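Local coordinates for putative trimethylamine methyltransferase (Rhizobium meliloti, PDB 4YYC), which probably transfers methyl groups, as a member of the trimethylamine methyltransferase family, at residues 264-278 / 307-321. Sequence-based numbering, arbitrary orientation. Where two conformers were deposited one is given.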
ATOM      1  N   ALA A 264     -28.071  -4.083  21.141  1.00 18.16           N
ATOM      2  CA  ALA A 264     -27.681  -3.279  22.303  1.00 19.07           C
ATOM      3  C   ALA A 264     -28.365  -3.746  23.585  1.00 20.29           C
ATOM      4  O   ALA A 264     -27.758  -3.678  24.634  1.00 22.15           O
ATOM      5  CB  ALA A 264     -27.908  -1.801  22.046  1.00 18.83           C
ATOM      6  N   ARG A 265     -29.590  -4.256  23.528  1.00 20.29           N
ATOM      7  CA  ARG A 265     -30.212  -4.769  24.732  1.00 21.38           C
ATOM      8  C   ARG A 265     -29.619  -6.059  25.246  1.00 21.69           C
ATOM      9  O   ARG A 265     -29.791  -6.376  26.427  1.00 22.59           O
ATOM     10  CB  ARG A 265     -31.699  -4.964  24.502  1.00 22.61           C
ATOM     11  CG  ARG A 265     -32.480  -3.674  24.525  1.00 24.02           C
ATOM     12  CD  ARG A 265     -33.941  -3.953  24.806  1.00 25.55           C
ATOM     13  NE  ARG A 265     -34.683  -2.708  24.928  1.00 26.62           N
ATOM     14  CZ  ARG A 265     -35.364  -2.114  23.946  1.00 26.22           C
ATOM     15  NH1 ARG A 265     -35.425  -2.618  22.726  1.00 26.29           N
ATOM     16  NH2 ARG A 265     -36.013  -0.977  24.225  1.00 27.21           N
ATOM     17  N   HIS A 266     -28.917  -6.801  24.382  1.00 21.12           N
ATOM     18  CA  HIS A 266     -28.282  -8.052  24.767  1.00 21.47           C
ATOM     19  C   HIS A 266     -26.747  -8.003  24.803  1.00 20.77           C
ATOM     20  O   HIS A 266     -26.123  -9.036  24.748  1.00 20.70           O
ATOM     21  CB  HIS A 266     -28.761  -9.136  23.797  1.00 21.87           C
ATOM     22  CG  HIS A 266     -30.226  -9.378  23.887  1.00 23.15           C
ATOM     23  ND1 HIS A 266     -30.796 -10.013  24.955  1.00 24.49           N
ATOM     24  CD2 HIS A 266     -31.236  -9.022  23.062  1.00 24.11           C
ATOM     25  CE1 HIS A 266     -32.112 -10.030  24.806  1.00 25.37           C
ATOM     26  NE2 HIS A 266     -32.405  -9.472  23.643  1.00 25.58           N
ATOM     27  N   ASN A 267     -26.176  -6.800  24.961  1.00 20.77           N
ATOM     28  CA  ASN A 267     -24.724  -6.670  25.197  0.50 20.95           C
ATOM     29  C   ASN A 267     -23.935  -7.078  23.969  1.00 20.00           C
ATOM     30  O   ASN A 267     -22.768  -7.477  24.112  1.00 19.82           O
ATOM     31  CB  ASN A 267     -24.263  -7.543  26.403  0.50 22.07           C
ATOM     32  CG  ASN A 267     -23.011  -7.026  27.114  0.50 23.11           C
ATOM     33  OD1 ASN A 267     -21.896  -6.951  26.554  0.50 24.03           O
ATOM     34  ND2 ASN A 267     -23.184  -6.724  28.362  0.50 24.08           N
ATOM     35  N   GLN A 268     -24.562  -7.035  22.778  1.00 18.94           N
ATOM     36  CA  GLN A 268     -23.864  -7.390  21.554  1.00 18.50           C
ATOM     37  C   GLN A 268     -23.455  -6.116  20.815  1.00 18.57           C
ATOM     38  O   GLN A 268     -24.011  -5.049  21.061  1.00 19.90           O
ATOM     39  CB  GLN A 268     -24.722  -8.272  20.683  1.00 18.13           C
ATOM     40  CG  GLN A 268     -25.210  -9.512  21.402  1.00 18.25           C
ATOM     41  CD  GLN A 268     -24.077 -10.288  21.989  1.00 18.35           C
ATOM     42  OE1 GLN A 268     -23.178 -10.727  21.243  1.00 18.44           O
ATOM     43  NE2 GLN A 268     -24.058 -10.448  23.328  1.00 18.58           N
ATOM     44  N   ALA A 269     -22.441  -6.208  19.974  1.00 17.52           N
ATOM     45  CA  ALA A 269     -21.821  -5.003  19.454  1.00 16.84           C
ATOM     46  C   ALA A 269     -22.460  -4.546  18.149  1.00 16.61           C
ATOM     47  O   ALA A 269     -22.751  -5.354  17.260  1.00 16.50           O
ATOM     48  CB  ALA A 269     -20.319  -5.205  19.251  1.00 16.61           C
ATOM     49  N   CYS A 270     -22.582  -3.238  18.022  1.00 16.25           N
ATOM     50  CA  CYS A 270     -23.080  -2.591  16.829  1.00 16.07           C
ATOM     51  C   CYS A 270     -21.920  -1.876  16.121  1.00 15.91           C
ATOM     52  O   CYS A 270     -21.199  -1.086  16.781  1.00 15.77           O
ATOM     53  CB  CYS A 270     -24.129  -1.553  17.193  1.00 16.75           C
ATOM     54  SG  CYS A 270     -25.687  -2.307  17.712  1.00 18.19           S
ATOM     55  N   VAL A 271     -21.729  -2.161  14.828  1.00 15.08           N
ATOM     56  CA  VAL A 271     -20.712  -1.485  14.029  1.00 14.89           C
ATOM     57  C   VAL A 271     -21.429  -0.392  13.265  1.00 15.19           C
ATOM     58  O   VAL A 271     -22.012  -0.649  12.203  1.00 15.12           O
ATOM     59  CB  VAL A 271     -19.982  -2.463  13.056  1.00 14.83           C
ATOM     60  CG1 VAL A 271     -18.816  -1.736  12.366  1.00 14.61           C
ATOM     61  CG2 VAL A 271     -19.552  -3.737  13.769  1.00 15.03           C
ATOM     62  N   VAL A 272     -21.425   0.831  13.801  1.00 15.07           N
ATOM     63  CA  VAL A 272     -22.224   1.928  13.225  1.00 15.51           C
ATOM     64  C   VAL A 272     -21.480   2.536  12.050  1.00 15.54           C
ATOM     65  O   VAL A 272     -20.445   3.194  12.225  1.00 15.68           O
ATOM     66  CB  VAL A 272     -22.565   3.012  14.300  1.00 15.99           C
ATOM     67  CG1 VAL A 272     -23.296   4.182  13.639  1.00 16.59           C
ATOM     68  CG2 VAL A 272     -23.415   2.402  15.372  1.00 16.69           C
ATOM     69  N   SER A 273     -22.015   2.359  10.852  1.00 15.57           N
ATOM     70  CA  SER A 273     -21.229   2.550   9.647  1.00 15.85           C
ATOM     71  C   SER A 273     -21.956   3.391   8.601  1.00 16.48           C
ATOM     72  O   SER A 273     -22.825   2.900   7.868  1.00 16.84           O
ATOM     73  CB  SER A 273     -20.870   1.172   9.016  1.00 15.89           C
ATOM     74  OG  SER A 273     -20.115   0.382   9.939  1.00 16.29           O
ATOM     75  N   PRO A 274     -21.593   4.670   8.482  1.00 17.28           N
ATOM     76  CA  PRO A 274     -21.931   5.423   7.291  1.00 18.15           C
ATOM     77  C   PRO A 274     -21.581   4.614   6.042  1.00 19.56           C
ATOM     78  O   PRO A 274     -20.562   3.910   6.029  1.00 20.06           O
ATOM     79  CB  PRO A 274     -21.051   6.671   7.436  1.00 18.71           C
ATOM     80  CG  PRO A 274     -20.977   6.863   8.919  1.00 18.50           C
ATOM     81  CD  PRO A 274     -20.873   5.490   9.483  1.00 17.81           C
ATOM     82  N   PHE A 275     -22.411   4.703   5.022  1.00 20.18           N
ATOM     83  CA  PHE A 275     -22.171   4.020   3.758  1.00 21.87           C
ATOM     84  C   PHE A 275     -22.090   5.079   2.676  1.00 20.88           C
ATOM     85  O   PHE A 275     -23.124   5.591   2.220  1.00 21.20           O
ATOM     86  CB  PHE A 275     -23.297   3.035   3.474  1.00 23.34           C
ATOM     87  CG  PHE A 275     -23.048   2.181   2.263  1.00 26.17           C
ATOM     88  CD1 PHE A 275     -22.300   1.016   2.379  1.00 27.97           C
ATOM     89  CD2 PHE A 275     -23.497   2.573   1.023  1.00 29.04           C
ATOM     90  CE1 PHE A 275     -22.022   0.233   1.266  1.00 30.31           C
ATOM     91  CE2 PHE A 275     -23.241   1.787  -0.114  1.00 29.97           C
ATOM     92  CZ  PHE A 275     -22.505   0.627   0.021  1.00 30.68           C
ATOM     93  N   ILE A 276     -20.868   5.419   2.299  1.00 20.41           N
ATOM     94  CA  ILE A 276     -20.625   6.622   1.548  1.00 21.20           C
ATOM     95  C   ILE A 276     -19.801   6.412   0.291  1.00 21.07           C
ATOM     96  O   ILE A 276     -18.774   5.732   0.316  1.00 20.17           O
ATOM     97  CB  ILE A 276     -19.980   7.656   2.441  1.00 21.93           C
ATOM     98  CG1 ILE A 276     -21.084   8.232   3.355  1.00 22.92           C
ATOM     99  CG2 ILE A 276     -19.287   8.784   1.706  1.00 22.63           C
ATOM    100  CD1 ILE A 276     -20.478   8.998   4.476  1.00 23.46           C
ATOM    101  N   LEU A 277     -20.322   6.954  -0.810  1.00 21.45           N
ATOM    102  CA  LEU A 277     -19.538   7.253  -1.984  1.00 21.85           C
ATOM    103  C   LEU A 277     -19.416   8.776  -2.025  1.00 21.50           C
ATOM    104  O   LEU A 277     -20.424   9.487  -2.212  1.00 21.76           O
ATOM    105  CB  LEU A 277     -20.235   6.746  -3.233  1.00 23.27           C
ATOM    106  CG  LEU A 277     -20.468   5.225  -3.251  1.00 23.65           C
ATOM    107  CD1 LEU A 277     -21.195   4.883  -4.541  1.00 25.29           C
ATOM    108  CD2 LEU A 277     -19.134   4.496  -3.154  1.00 24.47           C
ATOM    109  N   SER A 278     -18.206   9.289  -1.878  1.00 21.45           N
ATOM    110  CA  SER A 278     -18.004  10.735  -1.803  0.50 22.01           C
ATOM    111  C   SER A 278     -18.408  11.368  -3.118  1.00 22.78           C
ATOM    112  O   SER A 278     -18.066  10.852  -4.186  1.00 22.71           O
ATOM    113  CB  SER A 278     -16.563  11.080  -1.477  0.50 22.54           C
ATOM    114  OG  SER A 278     -16.261  10.768  -0.141  0.50 22.36           O
ATOM    115  N   ILE A 307     -30.230   2.870  24.549  1.00 21.26           N
ATOM    116  CA  ILE A 307     -30.829   1.556  24.742  1.00 21.71           C
ATOM    117  C   ILE A 307     -30.207   0.871  25.948  1.00 22.76           C
ATOM    118  O   ILE A 307     -30.967   0.423  26.803  1.00 23.87           O
ATOM    119  CB  ILE A 307     -30.708   0.692  23.483  1.00 21.17           C
ATOM    120  CG1 ILE A 307     -31.489   1.340  22.321  1.00 21.29           C
ATOM    121  CG2 ILE A 307     -31.150  -0.752  23.748  1.00 20.78           C
ATOM    122  CD1 ILE A 307     -33.001   1.259  22.435  1.00 22.16           C
ATOM    123  N   ARG A 308     -28.874   0.768  26.027  1.00 22.00           N
ATOM    124  CA  ARG A 308     -28.189   0.226  27.215  0.50 22.68           C
ATOM    125  C   ARG A 308     -26.841   0.876  27.390  1.00 22.95           C
ATOM    126  O   ARG A 308     -25.961   0.797  26.511  1.00 22.37           O
ATOM    127  CB  ARG A 308     -27.988  -1.272  27.107  0.50 22.48           C
ATOM    128  CG  ARG A 308     -29.217  -2.088  27.374  0.50 22.70           C
ATOM    129  CD  ARG A 308     -29.920  -1.755  28.674  0.50 23.40           C
ATOM    130  NE  ARG A 308     -31.068  -2.628  28.799  0.50 23.34           N
ATOM    131  CZ  ARG A 308     -32.304  -2.361  28.400  0.50 23.60           C
ATOM    132  NH1 ARG A 308     -32.618  -1.213  27.839  0.50 23.61           N
ATOM    133  NH2 ARG A 308     -33.247  -3.258  28.609  0.50 23.64           N
ATOM    134  N   LYS A 309     -26.652   1.559  28.510  1.00 23.37           N
ATOM    135  CA  LYS A 309     -25.363   2.125  28.840  1.00 23.97           C
ATOM    136  C   LYS A 309     -24.344   1.001  28.874  1.00 23.39           C
ATOM    137  O   LYS A 309     -24.591  -0.056  29.466  1.00 24.50           O
ATOM    138  CB  LYS A 309     -25.425   2.816  30.200  1.00 25.59           C
ATOM    139  CG  LYS A 309     -26.124   4.156  30.160  1.00 27.29           C
ATOM    140  CD  LYS A 309     -26.278   4.767  31.546  1.00 29.83           C
ATOM    141  CE  LYS A 309     -27.141   6.020  31.448  1.00 31.45           C
ATOM    142  NZ  LYS A 309     -27.135   6.770  32.721  1.00 34.71           N
ATOM    143  N   GLY A 310     -23.221   1.214  28.188  1.00 22.15           N
ATOM    144  CA  GLY A 310     -22.192   0.226  28.120  1.00 21.96           C
ATOM    145  C   GLY A 310     -22.313  -0.743  26.976  1.00 21.43           C
ATOM    146  O   GLY A 310     -21.398  -1.541  26.759  1.00 21.02           O
ATOM    147  N   ALA A 311     -23.377  -0.669  26.180  1.00 21.15           N
ATOM    148  CA  ALA A 311     -23.460  -1.572  25.031  1.00 20.33           C
ATOM    149  C   ALA A 311     -22.244  -1.349  24.121  1.00 19.71           C
ATOM    150  O   ALA A 311     -21.892  -0.204  23.880  1.00 19.33           O
ATOM    151  CB  ALA A 311     -24.717  -1.331  24.236  1.00 20.55           C
ATOM    152  N   PRO A 312     -21.623  -2.440  23.633  1.00 19.00           N
ATOM    153  CA  PRO A 312     -20.428  -2.206  22.814  1.00 18.24           C
ATOM    154  C   PRO A 312     -20.759  -1.646  21.426  1.00 17.21           C
ATOM    155  O   PRO A 312     -21.730  -2.057  20.752  1.00 17.21           O
ATOM    156  CB  PRO A 312     -19.742  -3.576  22.724  1.00 18.56           C
ATOM    157  CG  PRO A 312     -20.758  -4.545  23.128  1.00 19.50           C
ATOM    158  CD  PRO A 312     -21.813  -3.866  23.926  1.00 19.65           C
ATOM    159  N   VAL A 313     -19.982  -0.648  20.998  1.00 16.69           N
ATOM    160  CA  VAL A 313     -20.301   0.021  19.749  1.00 16.10           C
ATOM    161  C   VAL A 313     -19.007   0.496  19.061  1.00 15.80           C
ATOM    162  O   VAL A 313     -18.091   0.994  19.717  1.00 16.00           O
ATOM    163  CB  VAL A 313     -21.307   1.196  19.948  1.00 16.54           C
ATOM    164  CG1 VAL A 313     -20.818   2.252  20.895  1.00 17.29           C
ATOM    165  CG2 VAL A 313     -21.696   1.839  18.603  1.00 16.67           C
ATOM    166  N   LEU A 314     -18.945   0.330  17.741  1.00 15.01           N
ATOM    167  CA  LEU A 314     -17.801   0.744  16.955  1.00 14.99           C
ATOM    168  C   LEU A 314     -18.133   1.944  16.069  1.00 14.91           C
ATOM    169  O   LEU A 314     -19.263   2.064  15.569  1.00 14.65           O
ATOM    170  CB  LEU A 314     -17.299  -0.390  16.035  1.00 15.14           C
ATOM    171  CG  LEU A 314     -16.664  -1.596  16.706  1.00 15.76           C
ATOM    172  CD1 LEU A 314     -17.687  -2.508  17.336  1.00 16.42           C
ATOM    173  CD2 LEU A 314     -15.773  -2.317  15.710  1.00 15.44           C
ATOM    174  N   PHE A 315     -17.125   2.789  15.841  1.00 14.71           N
ATOM    175  CA  PHE A 315     -17.135   3.822  14.824  1.00 14.76           C
ATOM    176  C   PHE A 315     -16.738   3.125  13.510  1.00 14.68           C
ATOM    177  O   PHE A 315     -15.567   2.738  13.336  1.00 13.90           O
ATOM    178  CB  PHE A 315     -16.082   4.874  15.251  1.00 15.26           C
ATOM    179  CG  PHE A 315     -15.970   6.123  14.404  1.00 15.54           C
ATOM    180  CD1 PHE A 315     -15.841   6.084  13.043  1.00 15.67           C
ATOM    181  CD2 PHE A 315     -15.891   7.354  15.010  1.00 16.22           C
ATOM    182  CE1 PHE A 315     -15.685   7.230  12.315  1.00 16.04           C
ATOM    183  CE2 PHE A 315     -15.686   8.517  14.302  1.00 16.68           C
ATOM    184  CZ  PHE A 315     -15.602   8.460  12.942  1.00 16.59           C
ATOM    185  N   GLY A 316     -17.697   2.989  12.606  1.00 14.90           N
ATOM    186  CA  GLY A 316     -17.466   2.364  11.294  1.00 15.22           C
ATOM    187  C   GLY A 316     -17.438   3.400  10.216  1.00 15.96           C
ATOM    188  O   GLY A 316     -17.874   4.534  10.415  1.00 17.06           O
ATOM    189  N   THR A 317     -16.870   3.057   9.080  1.00 24.12           N
ATOM    190  CA  THR A 317     -16.919   3.895   7.910  1.00 22.43           C
ATOM    191  C   THR A 317     -16.802   2.914   6.703  1.00 22.07           C
ATOM    192  O   THR A 317     -15.830   2.181   6.632  1.00 21.94           O
ATOM    193  CB  THR A 317     -15.740   4.901   7.914  1.00 22.19           C
ATOM    194  OG1 THR A 317     -15.968   5.937   8.892  1.00 23.61           O
ATOM    195  CG2 THR A 317     -15.556   5.571   6.589  1.00 21.08           C
ATOM    196  N   PHE A 318     -17.724   3.006   5.747  1.00 21.35           N
ATOM    197  CA  PHE A 318     -17.483   2.504   4.405  1.00 20.76           C
ATOM    198  C   PHE A 318     -17.389   3.753   3.548  1.00 20.04           C
ATOM    199  O   PHE A 318     -18.376   4.519   3.477  1.00 20.48           O
ATOM    200  CB  PHE A 318     -18.588   1.603   3.900  1.00 21.84           C
ATOM    201  CG  PHE A 318     -18.386   1.196   2.493  1.00 21.31           C
ATOM    202  CD1 PHE A 318     -17.640   0.092   2.195  1.00 21.78           C
ATOM    203  CD2 PHE A 318     -18.895   1.975   1.450  1.00 21.30           C
ATOM    204  CE1 PHE A 318     -17.407  -0.262   0.869  1.00 21.80           C
ATOM    205  CE2 PHE A 318     -18.679   1.604   0.127  1.00 21.65           C
ATOM    206  CZ  PHE A 318     -17.925   0.493  -0.147  1.00 21.41           C
ATOM    207  N   ALA A 319     -16.241   3.960   2.928  1.00 20.38           N
ATOM    208  CA  ALA A 319     -16.033   5.157   2.144  1.00 21.41           C
ATOM    209  C   ALA A 319     -15.257   4.888   0.877  1.00 21.63           C
ATOM    210  O   ALA A 319     -14.173   4.305   0.886  1.00 24.31           O
ATOM    211  CB  ALA A 319     -15.409   6.252   3.005  1.00 23.14           C
ATOM    212  N   ALA A 320     -15.895   5.195  -0.221  1.00 20.23           N
ATOM    213  CA  ALA A 320     -15.286   5.085  -1.527  1.00 20.05           C
ATOM    214  C   ALA A 320     -15.572   6.355  -2.301  1.00 21.14           C
ATOM    215  O   ALA A 320     -16.197   7.305  -1.757  1.00 20.82           O
ATOM    216  CB  ALA A 320     -15.828   3.847  -2.210  1.00 20.88           C
ATOM    217  N   SER A 321     -15.073   6.445  -3.520  1.00 21.53           N
ATOM    218  CA  SER A 321     -15.320   7.613  -4.363  1.00 24.59           C
ATOM    219  C   SER A 321     -16.260   7.249  -5.499  1.00 26.27           C
ATOM    220  O   SER A 321     -16.745   6.102  -5.585  1.00 24.05           O
ATOM    221  CB  SER A 321     -13.987   8.207  -4.862  1.00 26.01           C
ATOM    222  OG  SER A 321     -13.087   7.185  -5.227  1.00 27.36           O
TER
HETATM  223  O   HOH W   1     -24.523  -2.358  20.911  1.00 17.60           O
HETATM  224  O   HOH W   2     -14.576   8.583   0.343  1.00 30.31           O
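Phe318 and Phe275 lie side by side on neighbouring parallel strands of a beta-alpha-beta unit, strand 269-277, helix 286-307 and strand 313-322, in which the helix carries the chain from one strand to the next. With CG anti to the backbone N in both residues (chi1 175° in Phe318), the rings project the same way and lie nearly parallel (9°) but slid apart, centroids 4.7 Å apart, so that they barely overlap. CE1 of Phe275 sits over the rim of the Phe318 ring, while Leu277 CD2 comes in at that ring's edge. Phe318 also approaches the bound unknown ligand.

At the other end Pro312 CG and CD pack on Asn267 O, 3.7 Å from CG, and CB meets Ala269 CB at 3.9 Å; the proline's carbonyl O takes both Cys270 N and a water shared with Gln268 O. Beyond it Arg265 crosses Ile307 at about a right angle: its CG lies against Ile307 CG2, Ile307 CD1 sits over one face of the guanidinium, and NH2 reaches out to a salt bridge with Glu82. With an alanine here Glu82 is likely to lose its charged mate and Ile307 CG2 and CD1 their cover.

The backbones of the two strands pair beside the phenylalanines, Phe318 N donating to Pro274 O and Phe318 O accepting from Ile276 N, and the ladder runs on to Ser278 N, which donates to Ala320 O at 2.8 Å, nearly straight at 169°.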